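Local coordinates for protein guanylate kinase (Coxiella burnetii, PDB 3TR0) that catalyses the ATP-dependent phosphorylation of GMP to GDP, a step thought to recycle GMP and, indirectly, cGMP, at residues Ser39-Pro44 against Tyr55-Glu60; Ala71-Ala76 against Thr85-Val90; Ala7-Ile12 against Arg98-Glu103. One frame throughout, in Å; residues are numbered along the deposited sequence.

Contact 1: Ser39-Pro44 against Tyr55-Glu60; sequences SHTTRP and YFFIDE. With 5GP (guanosine-5'-monophosphate), chain D.
Arg43 and Tyr55 meet beside the phosphate of the bound GMP, each giving a hydrogen bond to the same oxygen, O1P. The arginine chain leaves CB with CG anti to the backbone N (chi1 -167°), then bends at chi2 and chi3. Its CG and CD pass the phosphate oxygen O2P, and NE donates to that oxygen. Of the two terminal nitrogens, NH1 bonds Pro44 O in the guanidinium plane, makes a salt bridge with Asp49 and lies near Phe57 CE1; NH2 reaches O1P at 2.9 Å and passes Tyr55 CE2 at 3.3 Å. The guanidinium and the tyrosine ring stand almost perpendicular, 86° apart, and Tyr55 OH completes the grip on O1P at 2.8 Å. Two donors on one oxygen, one from a cation, would be expected to stabilise the phosphate charge.

Behind the phosphate, strands 40-41 and 56-57 run parallel at one edge of the four-stranded mixed sheet that carries much of the GMP site of guanylate kinases. Backbone bonds run from Phe56 N to Ser39 O, Thr41 N to Phe56 O and Ile58 N to Thr41 O. On one face of this pair, the His40 ring forms an offset stack with Phe56, centroids 4.8 Å apart and planes at 26°; Phe56 CB sits over the same imidazole, nearer its rim. On the other face, Thr41 CG2 lies over the Tyr55 ring, 3.9 Å from its centroid, while Thr41 OG1 accepts from Arg43 N in an ST turn and also bonds His82 O. A water lies within hydrogen-bonding distance of Arg43 O and Ile58 O, between the two segments. On the base of the ligand, Ser39 OG donates to guanine O6 at 2.6 Å.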
loop_
_atom_site.group_PDB
_atom_site.type_symbol
_atom_site.label_atom_id
_atom_site.label_comp_id
_atom_site.label_asym_id
_atom_site.label_seq_id
_atom_site.Cartn_x
_atom_site.Cartn_y
_atom_site.Cartn_z
ATOM N N SER A 39 18.514 -16.923 -5.950
ATOM C CA SER A 39 19.401 -16.435 -7.001
ATOM C C SER A 39 20.549 -17.384 -7.312
ATOM O O SER A 39 20.922 -18.224 -6.493
ATOM C CB SER A 39 19.988 -15.074 -6.607
ATOM O OG SER A 39 18.957 -14.105 -6.446
ATOM N N HIS A 40 21.105 -17.231 -8.509
ATOM C CA HIS A 40 22.379 -17.843 -8.858
ATOM C C HIS A 40 23.479 -16.830 -8.565
ATOM O O HIS A 40 23.284 -15.626 -8.737
ATOM C CB HIS A 40 22.401 -18.231 -10.338
ATOM C CG HIS A 40 21.583 -19.443 -10.664
ATOM N ND1 HIS A 40 20.210 -19.405 -10.796
ATOM C CD2 HIS A 40 21.945 -20.726 -10.905
ATOM C CE1 HIS A 40 19.764 -20.612 -11.093
ATOM N NE2 HIS A 40 20.798 -21.433 -11.167
ATOM N N THR A 41 24.632 -17.313 -8.112
ATOM C CA THR A 41 25.756 -16.437 -7.809
ATOM C C THR A 41 27.096 -17.142 -8.004
ATOM O O THR A 41 27.203 -18.353 -7.828
ATOM C CB THR A 41 25.688 -15.905 -6.365
ATOM O OG1 THR A 41 26.720 -14.933 -6.161
ATOM C CG2 THR A 41 25.865 -17.037 -5.369
ATOM N N THR A 42 28.112 -16.370 -8.376
ATOM C CA THR A 42 29.467 -16.887 -8.488
ATOM C C THR A 42 30.220 -16.608 -7.197
ATOM O O THR A 42 31.355 -17.048 -7.019
ATOM C CB THR A 42 30.230 -16.241 -9.653
ATOM O OG1 THR A 42 30.320 -14.828 -9.438
ATOM C CG2 THR A 42 29.521 -16.506 -10.971
ATOM N N ARG A 43 29.583 -15.862 -6.299
ATOM C CA ARG A 43 30.173 -15.574 -5.001
ATOM C C ARG A 43 30.474 -16.897 -4.304
ATOM O O ARG A 43 29.614 -17.769 -4.221
ATOM C CB ARG A 43 29.224 -14.708 -4.164
ATOM C CG ARG A 43 29.868 -14.086 -2.931
ATOM C CD ARG A 43 29.608 -14.922 -1.696
ATOM N NE ARG A 43 28.271 -14.694 -1.166
ATOM C CZ ARG A 43 27.601 -15.570 -0.425
ATOM N NH1 ARG A 43 28.140 -16.746 -0.141
ATOM N NH2 ARG A 43 26.391 -15.269 0.025
ATOM N N PRO A 44 31.709 -17.061 -3.812
ATOM C CA PRO A 44 32.082 -18.358 -3.240
ATOM C C PRO A 44 31.133 -18.797 -2.127
ATOM O O PRO A 44 30.730 -17.984 -1.294
ATOM C CB PRO A 44 33.492 -18.108 -2.686
ATOM C CG PRO A 44 33.591 -16.623 -2.532
ATOM C CD PRO A 44 32.765 -16.050 -3.639
ATOM N N TYR A 55 21.586 -19.786 -2.027
ATOM C CA TYR A 55 21.767 -19.496 -3.440
ATOM C C TYR A 55 21.913 -20.802 -4.187
ATOM O O TYR A 55 22.084 -21.861 -3.581
ATOM C CB TYR A 55 23.054 -18.704 -3.677
ATOM C CG TYR A 55 23.027 -17.250 -3.258
ATOM C CD1 TYR A 55 22.521 -16.272 -4.105
ATOM C CD2 TYR A 55 23.545 -16.855 -2.036
ATOM C CE1 TYR A 55 22.510 -14.935 -3.730
ATOM C CE2 TYR A 55 23.540 -15.527 -1.653
ATOM C CZ TYR A 55 23.021 -14.572 -2.503
ATOM O OH TYR A 55 23.016 -13.251 -2.121
ATOM N N PHE A 56 21.849 -20.716 -5.509
ATOM C CA PHE A 56 22.380 -21.761 -6.354
ATOM C C PHE A 56 23.804 -21.336 -6.651
ATOM O O PHE A 56 24.029 -20.397 -7.415
ATOM C CB PHE A 56 21.583 -21.875 -7.651
ATOM C CG PHE A 56 20.171 -22.348 -7.456
ATOM C CD1 PHE A 56 19.907 -23.676 -7.159
ATOM C CD2 PHE A 56 19.108 -21.470 -7.581
ATOM C CE1 PHE A 56 18.610 -24.115 -6.982
ATOM C CE2 PHE A 56 17.812 -21.903 -7.407
ATOM C CZ PHE A 56 17.562 -23.230 -7.110
ATOM N N PHE A 57 24.764 -22.002 -6.022
ATOM C CA PHE A 57 26.155 -21.610 -6.173
ATOM C C PHE A 57 26.766 -22.250 -7.412
ATOM O O PHE A 57 26.780 -23.471 -7.551
ATOM C CB PHE A 57 26.952 -21.973 -4.921
ATOM C CG PHE A 57 26.457 -21.302 -3.670
ATOM C CD1 PHE A 57 26.938 -20.056 -3.299
ATOM C CD2 PHE A 57 25.515 -21.917 -2.861
ATOM C CE1 PHE A 57 26.492 -19.442 -2.146
ATOM C CE2 PHE A 57 25.068 -21.306 -1.705
ATOM C CZ PHE A 57 25.558 -20.070 -1.347
ATOM N N ILE A 58 27.256 -21.410 -8.316
ATOM C CA ILE A 58 27.866 -21.888 -9.549
ATOM C C ILE A 58 29.150 -21.120 -9.835
ATOM O O ILE A 58 29.474 -20.166 -9.128
ATOM C CB ILE A 58 26.906 -21.739 -10.738
ATOM C CG1 ILE A 58 26.434 -20.288 -10.868
ATOM C CG2 ILE A 58 25.709 -22.659 -10.566
ATOM C CD1 ILE A 58 25.591 -20.034 -12.102
ATOM N N ASP A 59 29.881 -21.534 -10.866
ATOM C CA ASP A 59 31.107 -20.835 -11.237
ATOM C C ASP A 59 30.875 -19.812 -12.347
ATOM O O ASP A 59 29.787 -19.744 -12.924
ATOM C CB ASP A 59 32.222 -21.822 -11.616
ATOM C CG ASP A 59 31.809 -22.802 -12.702
ATOM O OD1 ASP A 59 31.041 -22.423 -13.610
ATOM O OD2 ASP A 59 32.270 -23.961 -12.651
ATOM N N GLU A 60 31.898 -19.010 -12.625
ATOM C CA GLU A 60 31.821 -17.970 -13.650
ATOM C C GLU A 60 31.451 -18.530 -15.018
ATOM O O GLU A 60 30.687 -17.916 -15.762
ATOM C CB GLU A 60 33.153 -17.226 -13.761
ATOM C CG GLU A 60 33.235 -15.950 -12.950
ATOM C CD GLU A 60 34.431 -15.101 -13.339
ATOM O OE1 GLU A 60 34.228 -13.932 -13.728
ATOM O OE2 GLU A 60 35.572 -15.603 -13.258
HETATM P P 5GP D . 25.741 -11.628 -0.565
HETATM O O1P 5GP D . 24.914 -12.822 -0.157
HETATM O O2P 5GP D . 27.008 -11.872 -1.342
HETATM O O3P 5GP D . 26.037 -10.807 0.669
HETATM O "O5'" 5GP D . 24.822 -10.598 -1.355
HETATM C "C5'" 5GP D . 25.389 -9.511 -2.067
HETATM C "C4'" 5GP D . 24.321 -8.610 -2.626
HETATM O "O4'" 5GP D . 24.023 -9.000 -3.982
HETATM C "C3'" 5GP D . 22.972 -8.680 -1.930
HETATM O "O3'" 5GP D . 22.923 -7.905 -0.744
HETATM C "C2'" 5GP D . 22.001 -8.205 -3.005
HETATM O "O2'" 5GP D . 21.928 -6.788 -3.016
HETATM C "C1'" 5GP D . 22.696 -8.657 -4.295
HETATM N N9 5GP D . 22.040 -9.823 -4.912
HETATM C C8 5GP D . 21.847 -11.054 -4.420
HETATM N N7 5GP D . 21.216 -11.799 -5.362
HETATM C C5 5GP D . 21.021 -11.011 -6.446
HETATM C C6 5GP D . 20.441 -11.190 -7.697
HETATM O O6 5GP D . 19.939 -12.292 -8.027
HETATM N N1 5GP D . 20.422 -10.165 -8.558
HETATM C C2 5GP D . 20.944 -8.971 -8.240
HETATM N N2 5GP D . 20.917 -7.942 -9.119
HETATM N N3 5GP D . 21.508 -8.769 -7.036
HETATM C C4 5GP D . 21.555 -9.778 -6.143
HETATM O O HOH W 1 29.573 -19.556 -6.312
#

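Contact 2: Ala71-Ala76 against Thr85-Val90; sequences AFLEHA and TEKDWV. With 5GP (guanosine-5'-monophosphate), chain D.
Phe72 and Glu86 form an antiparallel, non-hydrogen-bonded pair in the hairpin of strands 72-78 and 81-86, with backbone bonds from Leu73 N to Thr85 O, Thr85 N to Glu74 O and Lys87 N to Ala71 O, the last at the first turn of helix 87-95.

The Phe72 ring turns its edge to the Thr85-Glu86 peptide, CD1 lying 3.8 Å from Glu86 N, and stacks with Phe63 of helix 60-69. Leu73 crosses Lys87 and Val90 at about right angles: CD1 rests on Lys87 CG at 3.5 Å, and CD2 meets Val90 CG1. Glu86 is the N-cap of the helix. Its OE1 accepts from Trp89 N on the syn side, and its OE2 is approached by Asp88 N from above the carboxylate plane. A water donates to both Glu86 OE2 and Ala71 O, joining the cap to the residue just before the other strand.

Glu74 has CG anti to its backbone N (chi1 167°) and bends at chi2, and its carboxylate faces the guanine: OE1 accepts from N1 at 2.7 Å, while OE2 faces N2 at a separation too short to be taken at face value. Thr85 OG1 lies 3.1 Å from Glu74 OE1. A carboxylate facing N1 and N2 is consistent with recognition of the guanine Watson-Crick edge; adenine has no proton on N1.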
loop_
_atom_site.group_PDB
_atom_site.type_symbol
_atom_site.label_atom_id
_atom_site.label_comp_id
_atom_site.label_asym_id
_atom_site.label_seq_id
_atom_site.Cartn_x
_atom_site.Cartn_y
_atom_site.Cartn_z
ATOM N N ALA A 71 19.220 -16.695 -19.755
ATOM C CA ALA A 71 18.528 -17.440 -18.707
ATOM C C ALA A 71 18.133 -16.568 -17.522
ATOM O O ALA A 71 17.348 -16.984 -16.672
ATOM C CB ALA A 71 19.388 -18.610 -18.236
ATOM N N PHE A 72 18.686 -15.363 -17.454
ATOM C CA PHE A 72 18.397 -14.477 -16.333
ATOM C C PHE A 72 17.357 -13.414 -16.668
ATOM O O PHE A 72 17.393 -12.802 -17.732
ATOM C CB PHE A 72 19.676 -13.811 -15.821
ATOM C CG PHE A 72 20.628 -14.759 -15.155
ATOM C CD1 PHE A 72 20.247 -15.462 -14.025
ATOM C CD2 PHE A 72 21.910 -14.937 -15.650
ATOM C CE1 PHE A 72 21.122 -16.329 -13.407
ATOM C CE2 PHE A 72 22.788 -15.795 -15.030
ATOM C CZ PHE A 72 22.393 -16.497 -13.910
ATOM N N LEU A 73 16.431 -13.206 -15.740
ATOM C CA LEU A 73 15.453 -12.133 -15.840
ATOM C C LEU A 73 16.181 -10.833 -15.568
ATOM O O LEU A 73 15.800 -9.761 -16.047
ATOM C CB LEU A 73 14.374 -12.341 -14.779
ATOM C CG LEU A 73 13.089 -11.526 -14.867
ATOM C CD1 LEU A 73 12.409 -11.775 -16.197
ATOM C CD2 LEU A 73 12.170 -11.888 -13.714
ATOM N N GLU A 74 17.257 -10.963 -14.802
ATOM C CA GLU A 74 17.981 -9.844 -14.246
ATOM C C GLU A 74 19.342 -10.361 -13.800
ATOM O O GLU A 74 19.436 -11.464 -13.261
ATOM C CB GLU A 74 17.183 -9.316 -13.049
ATOM C CG GLU A 74 17.894 -8.349 -12.154
ATOM C CD GLU A 74 18.932 -9.007 -11.269
ATOM O OE1 GLU A 74 18.636 -10.039 -10.613
ATOM O OE2 GLU A 74 20.052 -8.475 -11.238
ATOM N N HIS A 75 20.397 -9.587 -14.033
ATOM C CA HIS A 75 21.716 -9.953 -13.524
ATOM C C HIS A 75 22.612 -8.733 -13.331
ATOM O O HIS A 75 22.466 -7.724 -14.018
ATOM C CB HIS A 75 22.389 -10.992 -14.429
ATOM C CG HIS A 75 22.931 -10.425 -15.704
ATOM N ND1 HIS A 75 24.270 -10.153 -15.884
ATOM C CD2 HIS A 75 22.316 -10.073 -16.858
ATOM C CE1 HIS A 75 24.458 -9.663 -17.097
ATOM N NE2 HIS A 75 23.287 -9.602 -17.707
ATOM N N ALA A 76 23.539 -8.828 -12.383
ATOM C CA ALA A 76 24.409 -7.706 -12.068
ATOM C C ALA A 76 25.724 -8.187 -11.489
ATOM O O ALA A 76 25.846 -9.335 -11.056
ATOM C CB ALA A 76 23.723 -6.756 -11.090
ATOM N N THR A 85 18.800 -13.470 -11.325
ATOM C CA THR A 85 17.507 -14.089 -11.074
ATOM C C THR A 85 17.112 -14.953 -12.263
ATOM O O THR A 85 16.862 -14.441 -13.353
ATOM C CB THR A 85 16.406 -13.026 -10.860
ATOM O OG1 THR A 85 16.714 -12.245 -9.700
ATOM C CG2 THR A 85 15.052 -13.687 -10.669
ATOM N N GLU A 86 17.061 -16.264 -12.054
ATOM C CA GLU A 86 16.661 -17.181 -13.116
ATOM C C GLU A 86 15.227 -16.859 -13.533
ATOM O O GLU A 86 14.317 -16.797 -12.700
ATOM C CB GLU A 86 16.811 -18.632 -12.659
ATOM C CG GLU A 86 16.814 -19.660 -13.789
ATOM C CD GLU A 86 15.421 -20.095 -14.176
ATOM O OE1 GLU A 86 14.598 -20.317 -13.264
ATOM O OE2 GLU A 86 15.142 -20.210 -15.388
ATOM N N LYS A 87 15.037 -16.635 -14.829
ATOM C CA LYS A 87 13.780 -16.103 -15.345
ATOM C C LYS A 87 12.604 -17.075 -15.265
ATOM O O LYS A 87 11.496 -16.693 -14.893
ATOM C CB LYS A 87 13.954 -15.648 -16.795
ATOM C CG LYS A 87 12.691 -15.055 -17.399
ATOM C CD LYS A 87 12.794 -14.942 -18.906
ATOM C CE LYS A 87 12.975 -16.309 -19.544
ATOM N NZ LYS A 87 13.061 -16.228 -21.029
ATOM N N ASP A 88 12.839 -18.330 -15.633
ATOM C CA ASP A 88 11.735 -19.270 -15.778
ATOM C C ASP A 88 11.034 -19.575 -14.459
ATOM O O ASP A 88 9.806 -19.677 -14.408
ATOM C CB ASP A 88 12.196 -20.560 -16.458
ATOM C CG ASP A 88 11.047 -21.330 -17.066
ATOM O OD1 ASP A 88 10.414 -20.803 -18.006
ATOM O OD2 ASP A 88 10.768 -22.451 -16.603
ATOM N N TRP A 89 11.804 -19.721 -13.387
ATOM C CA TRP A 89 11.203 -20.030 -12.097
ATOM C C TRP A 89 10.237 -18.929 -11.673
ATOM O O TRP A 89 9.148 -19.204 -11.180
ATOM C CB TRP A 89 12.271 -20.225 -11.025
ATOM C CG TRP A 89 11.689 -20.526 -9.682
ATOM C CD1 TRP A 89 11.433 -21.759 -9.158
ATOM C CD2 TRP A 89 11.273 -19.575 -8.695
ATOM N NE1 TRP A 89 10.891 -21.636 -7.902
ATOM C CE2 TRP A 89 10.784 -20.305 -7.593
ATOM C CE3 TRP A 89 11.274 -18.178 -8.632
ATOM C CZ2 TRP A 89 10.306 -19.687 -6.440
ATOM C CZ3 TRP A 89 10.792 -17.565 -7.486
ATOM C CH2 TRP A 89 10.315 -18.318 -6.407
ATOM N N VAL A 90 10.642 -17.683 -11.876
ATOM C CA VAL A 90 9.814 -16.541 -11.501
ATOM C C VAL A 90 8.497 -16.544 -12.279
ATOM O O VAL A 90 7.420 -16.401 -11.701
ATOM C CB VAL A 90 10.555 -15.215 -11.744
ATOM C CG1 VAL A 90 9.608 -14.038 -11.577
ATOM C CG2 VAL A 90 11.740 -15.083 -10.792
HETATM P P 5GP D . 25.741 -11.628 -0.565
HETATM O O1P 5GP D . 24.914 -12.822 -0.157
HETATM O O2P 5GP D . 27.008 -11.872 -1.342
HETATM O O3P 5GP D . 26.037 -10.807 0.669
HETATM O "O5'" 5GP D . 24.822 -10.598 -1.355
HETATM C "C5'" 5GP D . 25.389 -9.511 -2.067
HETATM C "C4'" 5GP D . 24.321 -8.610 -2.626
HETATM O "O4'" 5GP D . 24.023 -9.000 -3.982
HETATM C "C3'" 5GP D . 22.972 -8.680 -1.930
HETATM O "O3'" 5GP D . 22.923 -7.905 -0.744
HETATM C "C2'" 5GP D . 22.001 -8.205 -3.005
HETATM O "O2'" 5GP D . 21.928 -6.788 -3.016
HETATM C "C1'" 5GP D . 22.696 -8.657 -4.295
HETATM N N9 5GP D . 22.040 -9.823 -4.912
HETATM C C8 5GP D . 21.847 -11.054 -4.420
HETATM N N7 5GP D . 21.216 -11.799 -5.362
HETATM C C5 5GP D . 21.021 -11.011 -6.446
HETATM C C6 5GP D . 20.441 -11.190 -7.697
HETATM O O6 5GP D . 19.939 -12.292 -8.027
HETATM N N1 5GP D . 20.422 -10.165 -8.558
HETATM C C2 5GP D . 20.944 -8.971 -8.240
HETATM N N2 5GP D . 20.917 -7.942 -9.119
HETATM N N3 5GP D . 21.508 -8.769 -7.036
HETATM C C4 5GP D . 21.555 -9.778 -6.143
HETATM O O HOH W 2 15.345 -18.696 -17.566
#

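Contact 3: Ala7-Ile12 against Arg98-Glu103; sequences ANLFII and RDVLLE. With 5GP (guanosine-5'-monophosphate), chain D.
Asn8 N donates to Asp99 OD1 at 2.8 Å, using the anti lone pair of that oxygen, at the start of the parallel pairing of strands 9-12 and 99-103. The carboxylate's other oxygen, OD2, is held in a salt bridge by Arg188, leaving both oxygens of this buried group with partners. Asp99 CG, anti to its own carbonyl carbon (chi1 -60°), lies at the edge of the Phe10 ring, and Phe10 CE2 comes 3.7 Å from OD1 with ring and carboxylate planes 80° apart. The side-chain amide of Asn8 has its own partners: ND2 donates to Glu187 OE2 and Pro118 O, and OD1 accepts a bent bond from Leu9 N.

Along the strands the bonds alternate. Val100 N donates to Asn8 O, Phe10 N to Val100 O at 2.9 Å, Leu102 N to Phe10 O, and Ile12 N to Leu102 O at 2.8 Å, the last nearly straight at 177°. Leu9 and Ile11 instead make their backbone bonds with strand 120-125, so the 9-12 strand is bonded along both edges.

Side chains segregate by face. Leu9 CD2 lies 3.8 Å from Val100 CB and its CD1 meets Leu102 CD1, on the side packed against helix 87-95. On the other side, Leu101 CD2 touches both Phe10 CB and Ile12 CG1, 3.8 Å and 4.0 Å away, on the face packed by helix 20-30. Ile12 touches Lys20 of the predicted ATP site, and Glu103 belongs to the GMP pocket. Adjacent parallel strands leading into the predicted P-loop and the GMP pocket are consistent with the centre of a P-loop kinase fold.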
loop_
_atom_site.group_PDB
_atom_site.type_symbol
_atom_site.label_atom_id
_atom_site.label_comp_id
_atom_site.label_asym_id
_atom_site.label_seq_id
_atom_site.Cartn_x
_atom_site.Cartn_y
_atom_site.Cartn_z
ATOM N N ALA A 7 -0.522 -11.832 -9.861
ATOM C CA ALA A 7 0.689 -11.849 -9.057
ATOM C C ALA A 7 1.655 -10.755 -9.480
ATOM O O ALA A 7 1.662 -10.328 -10.631
ATOM C CB ALA A 7 1.357 -13.218 -9.153
ATOM N N ASN A 8 2.482 -10.316 -8.541
ATOM C CA ASN A 8 3.390 -9.212 -8.791
ATOM C C ASN A 8 4.786 -9.568 -8.304
ATOM O O ASN A 8 4.970 -10.554 -7.584
ATOM C CB ASN A 8 2.881 -7.955 -8.072
ATOM C CG ASN A 8 3.404 -6.668 -8.688
ATOM O OD1 ASN A 8 4.273 -6.684 -9.554
ATOM N ND2 ASN A 8 2.865 -5.543 -8.239
ATOM N N LEU A 9 5.765 -8.772 -8.712
ATOM C CA LEU A 9 7.119 -8.889 -8.194
ATOM C C LEU A 9 7.343 -7.841 -7.110
ATOM O O LEU A 9 6.975 -6.684 -7.273
ATOM C CB LEU A 9 8.133 -8.686 -9.318
ATOM C CG LEU A 9 8.004 -9.614 -10.529
ATOM C CD1 LEU A 9 9.065 -9.269 -11.563
ATOM C CD2 LEU A 9 8.124 -11.068 -10.099
ATOM N N PHE A 10 7.950 -8.255 -6.006
ATOM C CA PHE A 10 8.267 -7.345 -4.923
ATOM C C PHE A 10 9.765 -7.327 -4.717
ATOM O O PHE A 10 10.340 -8.298 -4.228
ATOM C CB PHE A 10 7.550 -7.765 -3.640
ATOM C CG PHE A 10 6.058 -7.612 -3.711
ATOM C CD1 PHE A 10 5.456 -6.417 -3.363
ATOM C CD2 PHE A 10 5.259 -8.656 -4.152
ATOM C CE1 PHE A 10 4.084 -6.271 -3.433
ATOM C CE2 PHE A 10 3.891 -8.514 -4.223
ATOM C CZ PHE A 10 3.301 -7.317 -3.868
ATOM N N ILE A 11 10.392 -6.223 -5.115
ATOM C CA ILE A 11 11.842 -6.086 -5.048
ATOM C C ILE A 11 12.223 -5.594 -3.663
ATOM O O ILE A 11 11.671 -4.610 -3.182
ATOM C CB ILE A 11 12.348 -5.074 -6.094
ATOM C CG1 ILE A 11 11.948 -5.515 -7.505
ATOM C CG2 ILE A 11 13.859 -4.906 -6.000
ATOM C CD1 ILE A 11 11.971 -4.397 -8.525
ATOM N N ILE A 12 13.161 -6.287 -3.024
ATOM C CA ILE A 12 13.666 -5.869 -1.725
ATOM C C ILE A 12 15.157 -5.593 -1.839
ATOM O O ILE A 12 15.931 -6.495 -2.166
ATOM C CB ILE A 12 13.484 -6.964 -0.671
ATOM C CG1 ILE A 12 12.091 -7.583 -0.766
ATOM C CG2 ILE A 12 13.730 -6.400 0.715
ATOM C CD1 ILE A 12 10.985 -6.632 -0.389
ATOM N N ARG A 98 1.254 -16.836 -7.642
ATOM C CA ARG A 98 2.058 -16.525 -6.463
ATOM C C ARG A 98 2.918 -15.293 -6.704
ATOM O O ARG A 98 3.594 -15.189 -7.729
ATOM C CB ARG A 98 2.984 -17.695 -6.112
ATOM C CG ARG A 98 2.294 -19.008 -5.811
ATOM C CD ARG A 98 3.319 -20.043 -5.361
ATOM N NE ARG A 98 2.743 -21.377 -5.241
ATOM C CZ ARG A 98 2.791 -22.296 -6.197
ATOM N NH1 ARG A 98 3.396 -22.026 -7.345
ATOM N NH2 ARG A 98 2.241 -23.487 -6.004
ATOM N N ASP A 99 2.893 -14.360 -5.758
ATOM C CA ASP A 99 3.791 -13.218 -5.799
ATOM C C ASP A 99 5.213 -13.702 -5.580
ATOM O O ASP A 99 5.432 -14.759 -4.991
ATOM C CB ASP A 99 3.401 -12.191 -4.736
ATOM C CG ASP A 99 1.992 -11.675 -4.932
ATOM O OD1 ASP A 99 1.753 -11.012 -5.964
ATOM O OD2 ASP A 99 1.127 -11.942 -4.071
ATOM N N VAL A 100 6.179 -12.939 -6.070
ATOM C CA VAL A 100 7.572 -13.339 -5.950
ATOM C C VAL A 100 8.381 -12.234 -5.306
ATOM O O VAL A 100 8.273 -11.072 -5.689
ATOM C CB VAL A 100 8.190 -13.668 -7.311
ATOM C CG1 VAL A 100 9.696 -13.905 -7.166
ATOM C CG2 VAL A 100 7.508 -14.894 -7.923
ATOM N N LEU A 101 9.187 -12.611 -4.321
ATOM C CA LEU A 101 10.102 -11.681 -3.679
ATOM C C LEU A 101 11.467 -11.770 -4.334
ATOM O O LEU A 101 12.020 -12.860 -4.482
ATOM C CB LEU A 101 10.218 -12.003 -2.194
ATOM C CG LEU A 101 8.995 -11.604 -1.374
ATOM C CD1 LEU A 101 8.900 -12.424 -0.106
ATOM C CD2 LEU A 101 9.055 -10.122 -1.060
ATOM N N LEU A 102 12.001 -10.623 -4.736
ATOM C CA LEU A 102 13.334 -10.574 -5.327
ATOM C C LEU A 102 14.275 -9.796 -4.416
ATOM O O LEU A 102 14.151 -8.579 -4.270
ATOM C CB LEU A 102 13.286 -9.924 -6.712
ATOM C CG LEU A 102 12.385 -10.586 -7.766
ATOM C CD1 LEU A 102 12.296 -9.725 -9.020
ATOM C CD2 LEU A 102 12.896 -11.966 -8.101
ATOM N N GLU A 103 15.207 -10.505 -3.787
ATOM C CA GLU A 103 16.214 -9.854 -2.961
ATOM C C GLU A 103 17.393 -9.534 -3.855
ATOM O O GLU A 103 18.293 -10.357 -4.016
ATOM C CB GLU A 103 16.669 -10.780 -1.839
ATOM C CG GLU A 103 15.581 -11.203 -0.881
ATOM C CD GLU A 103 16.092 -12.173 0.168
ATOM O OE1 GLU A 103 16.451 -13.312 -0.199
ATOM O OE2 GLU A 103 16.148 -11.793 1.355
HETATM P P 5GP D . 25.741 -11.628 -0.565
HETATM O O1P 5GP D . 24.914 -12.822 -0.157
HETATM O O2P 5GP D . 27.008 -11.872 -1.342
HETATM O O3P 5GP D . 26.037 -10.807 0.669
HETATM O "O5'" 5GP D . 24.822 -10.598 -1.355
HETATM C "C5'" 5GP D . 25.389 -9.511 -2.067
HETATM C "C4'" 5GP D . 24.321 -8.610 -2.626
HETATM O "O4'" 5GP D . 24.023 -9.000 -3.982
HETATM C "C3'" 5GP D . 22.972 -8.680 -1.930
HETATM O "O3'" 5GP D . 22.923 -7.905 -0.744
HETATM C "C2'" 5GP D . 22.001 -8.205 -3.005
HETATM O "O2'" 5GP D . 21.928 -6.788 -3.016
HETATM C "C1'" 5GP D . 22.696 -8.657 -4.295
HETATM N N9 5GP D . 22.040 -9.823 -4.912
HETATM C C8 5GP D . 21.847 -11.054 -4.420
HETATM N N7 5GP D . 21.216 -11.799 -5.362
HETATM C C5 5GP D . 21.021 -11.011 -6.446
HETATM C C6 5GP D . 20.441 -11.190 -7.697
HETATM O O6 5GP D . 19.939 -12.292 -8.027
HETATM N N1 5GP D . 20.422 -10.165 -8.558
HETATM C C2 5GP D . 20.944 -8.971 -8.240
HETATM N N2 5GP D . 20.917 -7.942 -9.119
HETATM N N3 5GP D . 21.508 -8.769 -7.036
HETATM C C4 5GP D . 21.555 -9.778 -6.143
#

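How the contacts relate
Contact 3 is the core of the three, its apolar side chains packed on both faces of the parallel sheet, with Asp99 and Asn8 paired to charged or backbone partners. Contact 1 is only partly buried and belongs to the mixed GMP-binding sheet; contact 2, buried again, joins a hairpin of that sheet to helix 87-95. Strands 40-41 and 81-86 are neighbours there, and His40 packs on Phe72 and Glu86. Contacts 2 and 3 meet where Val90 touches Leu9 and Thr85 touches Leu102. The nucleotide is shared unequally: contact 1 meets phosphate and O6, contact 2 meets N1 and N2, and contact 3 merely approaches N7 through Glu103.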